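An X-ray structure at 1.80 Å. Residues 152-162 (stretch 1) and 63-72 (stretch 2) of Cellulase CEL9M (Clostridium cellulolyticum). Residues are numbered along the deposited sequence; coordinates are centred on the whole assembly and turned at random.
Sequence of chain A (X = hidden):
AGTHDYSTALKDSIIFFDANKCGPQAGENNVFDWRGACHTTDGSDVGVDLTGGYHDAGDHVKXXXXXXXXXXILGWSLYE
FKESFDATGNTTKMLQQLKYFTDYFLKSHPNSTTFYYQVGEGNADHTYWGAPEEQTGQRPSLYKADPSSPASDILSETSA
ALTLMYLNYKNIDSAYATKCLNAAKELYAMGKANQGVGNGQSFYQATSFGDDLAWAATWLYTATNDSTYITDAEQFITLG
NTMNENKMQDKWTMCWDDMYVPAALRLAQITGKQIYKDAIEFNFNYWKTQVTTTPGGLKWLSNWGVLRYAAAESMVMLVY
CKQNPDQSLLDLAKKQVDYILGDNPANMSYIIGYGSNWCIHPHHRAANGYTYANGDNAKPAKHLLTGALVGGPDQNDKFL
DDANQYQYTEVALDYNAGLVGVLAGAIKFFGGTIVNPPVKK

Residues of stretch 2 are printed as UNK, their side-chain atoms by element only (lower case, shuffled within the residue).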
# COMPACT_ATOMS: atom_id res chain seq x y z
N SER A 152 -15.68 -8.63 -1.98
CA SER A 152 -14.66 -9.65 -2.20
C SER A 152 -13.23 -9.15 -2.34
O SER A 152 -12.30 -9.78 -1.84
CB SER A 152 -15.02 -10.48 -3.44
OG SER A 152 -16.31 -11.05 -3.30
N ASP A 153 -13.05 -8.02 -3.02
CA ASP A 153 -11.70 -7.50 -3.20
C ASP A 153 -11.14 -6.95 -1.89
O ASP A 153 -10.00 -7.24 -1.52
CB ASP A 153 -11.68 -6.43 -4.31
CG ASP A 153 -12.71 -5.32 -4.11
OD1 ASP A 153 -13.69 -5.52 -3.35
OD2 ASP A 153 -12.56 -4.25 -4.72
N ILE A 154 -11.95 -6.17 -1.17
CA ILE A 154 -11.53 -5.60 0.10
C ILE A 154 -11.27 -6.70 1.13
O ILE A 154 -10.25 -6.70 1.81
CB ILE A 154 -12.59 -4.62 0.63
CG1 ILE A 154 -12.71 -3.43 -0.33
CG2 ILE A 154 -12.23 -4.14 2.04
CD1 ILE A 154 -13.69 -2.36 0.10
N LEU A 155 -12.21 -7.64 1.22
CA LEU A 155 -12.09 -8.74 2.17
C LEU A 155 -10.85 -9.58 1.89
O LEU A 155 -10.17 -10.02 2.82
CB LEU A 155 -13.34 -9.63 2.10
CG LEU A 155 -14.61 -9.01 2.68
CD1 LEU A 155 -15.83 -9.87 2.33
CD2 LEU A 155 -14.46 -8.88 4.19
N SER A 156 -10.54 -9.79 0.61
CA SER A 156 -9.39 -10.59 0.24
C SER A 156 -8.06 -9.90 0.53
O SER A 156 -7.13 -10.54 1.00
CB SER A 156 -9.46 -10.97 -1.25
OG SER A 156 -10.55 -11.85 -1.48
N GLU A 157 -7.97 -8.60 0.26
CA GLU A 157 -6.73 -7.91 0.54
C GLU A 157 -6.49 -7.87 2.05
O GLU A 157 -5.35 -8.00 2.51
CB GLU A 157 -6.75 -6.48 -0.02
CG GLU A 157 -6.59 -6.42 -1.54
CD GLU A 157 -5.39 -7.21 -2.05
OE1 GLU A 157 -4.33 -7.17 -1.40
OE2 GLU A 157 -5.50 -7.85 -3.11
N THR A 158 -7.56 -7.71 2.82
CA THR A 158 -7.46 -7.68 4.27
C THR A 158 -7.04 -9.06 4.76
O THR A 158 -6.21 -9.19 5.66
CB THR A 158 -8.80 -7.26 4.91
OG1 THR A 158 -9.21 -6.01 4.35
CG2 THR A 158 -8.66 -7.11 6.42
N SER A 159 -7.61 -10.10 4.15
CA SER A 159 -7.27 -11.47 4.51
C SER A 159 -5.78 -11.71 4.27
O SER A 159 -5.08 -12.26 5.12
CB SER A 159 -8.10 -12.45 3.67
OG SER A 159 -7.73 -13.80 3.92
N ALA A 160 -5.29 -11.28 3.11
CA ALA A 160 -3.89 -11.46 2.77
C ALA A 160 -2.99 -10.73 3.76
O ALA A 160 -1.96 -11.25 4.17
CB ALA A 160 -3.61 -10.97 1.34
N ALA A 161 -3.39 -9.52 4.13
CA ALA A 161 -2.61 -8.74 5.08
C ALA A 161 -2.53 -9.46 6.43
O ALA A 161 -1.49 -9.45 7.08
CB ALA A 161 -3.24 -7.35 5.27
N LEU A 162 -3.64 -10.08 6.83
CA LEU A 162 -3.70 -10.80 8.10
C LEU A 162 -2.91 -12.10 8.06
O LEU A 162 -2.28 -12.48 9.05
CB LEU A 162 -5.16 -11.07 8.48
CG LEU A 162 -5.95 -9.84 8.94
CD1 LEU A 162 -7.43 -10.17 9.02
CD2 LEU A 162 -5.42 -9.36 10.29
N UNK A 63 -10.41 4.30 3.90
CA UNK A 63 -10.98 3.55 2.78
C UNK A 63 -10.49 2.10 2.81
O UNK A 63 -9.29 1.86 2.75
c UNK A 63 -10.56 4.19 1.45
c UNK A 63 -12.60 5.50 0.77
c UNK A 63 -11.26 5.49 1.14
c UNK A 63 -10.57 6.69 1.20
c UNK A 63 -11.20 7.90 0.88
c UNK A 63 -12.54 7.90 0.51
c UNK A 63 -13.24 6.70 0.45
N UNK A 64 -11.42 1.16 2.87
CA UNK A 64 -11.07 -0.25 2.96
C UNK A 64 -10.15 -0.91 1.94
O UNK A 64 -9.28 -1.70 2.33
N UNK A 65 -10.31 -0.62 0.66
CA UNK A 65 -9.47 -1.28 -0.33
C UNK A 65 -8.00 -0.87 -0.24
O UNK A 65 -7.12 -1.73 -0.11
c UNK A 65 -9.12 -3.33 -2.43
c UNK A 65 -10.01 -1.07 -1.75
c UNK A 65 -9.31 -1.88 -2.86
c UNK A 65 -10.15 -1.81 -4.13
N UNK A 66 -7.71 0.44 -0.32
CA UNK A 66 -6.30 0.82 -0.22
C UNK A 66 -5.71 0.53 1.16
O UNK A 66 -4.50 0.33 1.30
c UNK A 66 -7.69 2.76 -0.22
c UNK A 66 -6.30 2.31 -0.56
c UNK A 66 -8.55 1.60 -0.67
N UNK A 67 -6.55 0.50 2.19
CA UNK A 67 -6.07 0.20 3.54
C UNK A 67 -5.57 -1.25 3.56
O UNK A 67 -4.47 -1.54 4.04
c UNK A 67 -6.74 0.27 6.03
n UNK A 67 -6.54 2.71 5.93
o UNK A 67 -6.09 1.67 7.88
c UNK A 67 -7.18 0.39 4.57
c UNK A 67 -6.43 1.62 6.69
N UNK A 68 -6.38 -2.16 3.01
CA UNK A 68 -6.00 -3.57 2.97
C UNK A 68 -4.84 -3.84 2.04
O UNK A 68 -3.93 -4.61 2.36
N UNK A 69 -4.87 -3.23 0.86
CA UNK A 69 -3.80 -3.39 -0.13
C UNK A 69 -2.47 -2.97 0.48
O UNK A 69 -1.47 -3.69 0.39
c UNK A 69 -2.11 -1.15 -2.15
c UNK A 69 -2.90 -2.30 -2.26
c UNK A 69 -4.09 -2.51 -1.35
o UNK A 69 0.43 -1.74 -4.72
c UNK A 69 -1.44 -3.07 -4.04
c UNK A 69 -1.00 -0.95 -2.97
c UNK A 69 -2.54 -3.25 -3.21
c UNK A 69 -0.67 -1.92 -3.91
N UNK A 70 -2.45 -1.79 1.10
CA UNK A 70 -1.23 -1.27 1.70
C UNK A 70 -0.68 -2.20 2.77
O UNK A 70 0.52 -2.47 2.79
c UNK A 70 -1.49 0.12 2.28
o UNK A 70 -1.78 1.04 1.23
N UNK A 71 -1.55 -2.69 3.64
CA UNK A 71 -1.12 -3.61 4.69
C UNK A 71 -0.57 -4.89 4.10
O UNK A 71 0.40 -5.46 4.60
c UNK A 71 -2.29 -3.93 5.62
N UNK A 72 -1.18 -5.36 3.01
CA UNK A 72 -0.73 -6.59 2.36
C UNK A 72 0.62 -6.43 1.68
O UNK A 72 1.46 -7.32 1.76
c UNK A 72 -1.78 -7.07 1.35
O HOH W 1 -9.58 -3.29 4.63
O HOH W 2 0.58 -7.67 6.59

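Position 63 carries one carbon followed by a ring of six carbons with no heteroatom, which is phenylalanine. Phe-63 occupies the N-cap position, and the end of its side chain leads away from stretch 1, which it does not touch. Position 64 has no side-chain atoms and is therefore glycine. An ideal CB on Gly-64 would point toward stretch 1 and lie only 3.2 Å from Ile-154 CG2; the bare backbone instead lets Gly-64 O approach Ile-154 CG2 to 3.8 Å.

Position 65 bears four carbons forked at the second, with no ring. Its CB packs 3.9 Å from Ile-154 CG1, and chi1 is t with chi2 p. This is leucine: Leu-65 CD2 lies 3.5 Å from Asp-153 OD2 and Leu-65 CD1 4.1 Å from Glu-157 CG. At position 66 three carbons close a ring onto the backbone N, the signature of proline; Pro-66 points away from the contact. Position 67 has three carbons, the third carrying one oxygen and one nitrogen, hence glutamine. The end of Gln-67 leads away, and its amide is hydrogen-bonded elsewhere in the structure.

Position 68 again lacks side-chain atoms. Its CA is 4.6 Å from the CA of Thr-158, and an ideal CB would fall 3.1 Å from Thr-158 OG1 and 3.3 Å from Glu-157 CB, so Gly-68 fits where a side chain would be crowded. Position 69 shows one carbon and a six-carbon ring bearing one oxygen, making it tyrosine; the backbone N of Tyr-69 lies 3.9 Å from Glu-157 CB. Position 70, one carbon then one oxygen without a branch, is serine. Ser-70 faces away and its OG donates to Pro-66 O at 2.8 Å, within its own helix.

Position 71 has a single side-chain carbon, 3.6 Å from Ala-161 CB, and is alanine. Position 72 also has one carbon, 3.8 Å from Glu-157 OE1 and 4.2 Å from Ala-161 CB: Ala-72 completes the stretch.

The two helices run in roughly the same direction, at 27°, with axes 7.7 Å apart at closest approach. Glu-157 sits as a knob among Leu-65, Gly-68, Tyr-69 and Ala-72, while small residues let the backbones come close, the CA atoms of Ala-161 and Ala-72 being 3.9 Å apart. No direct hydrogen bond crosses the contact. Instead, one water donates to Gly-64 O and Thr-158 OG1, both at 2.8 Å, and another to Ala-71 O at 3.0 Å and Ala-161 O at 2.8 Å, supplementing the packing.

Stretch 2 (63-72) FGLPQGYSAA
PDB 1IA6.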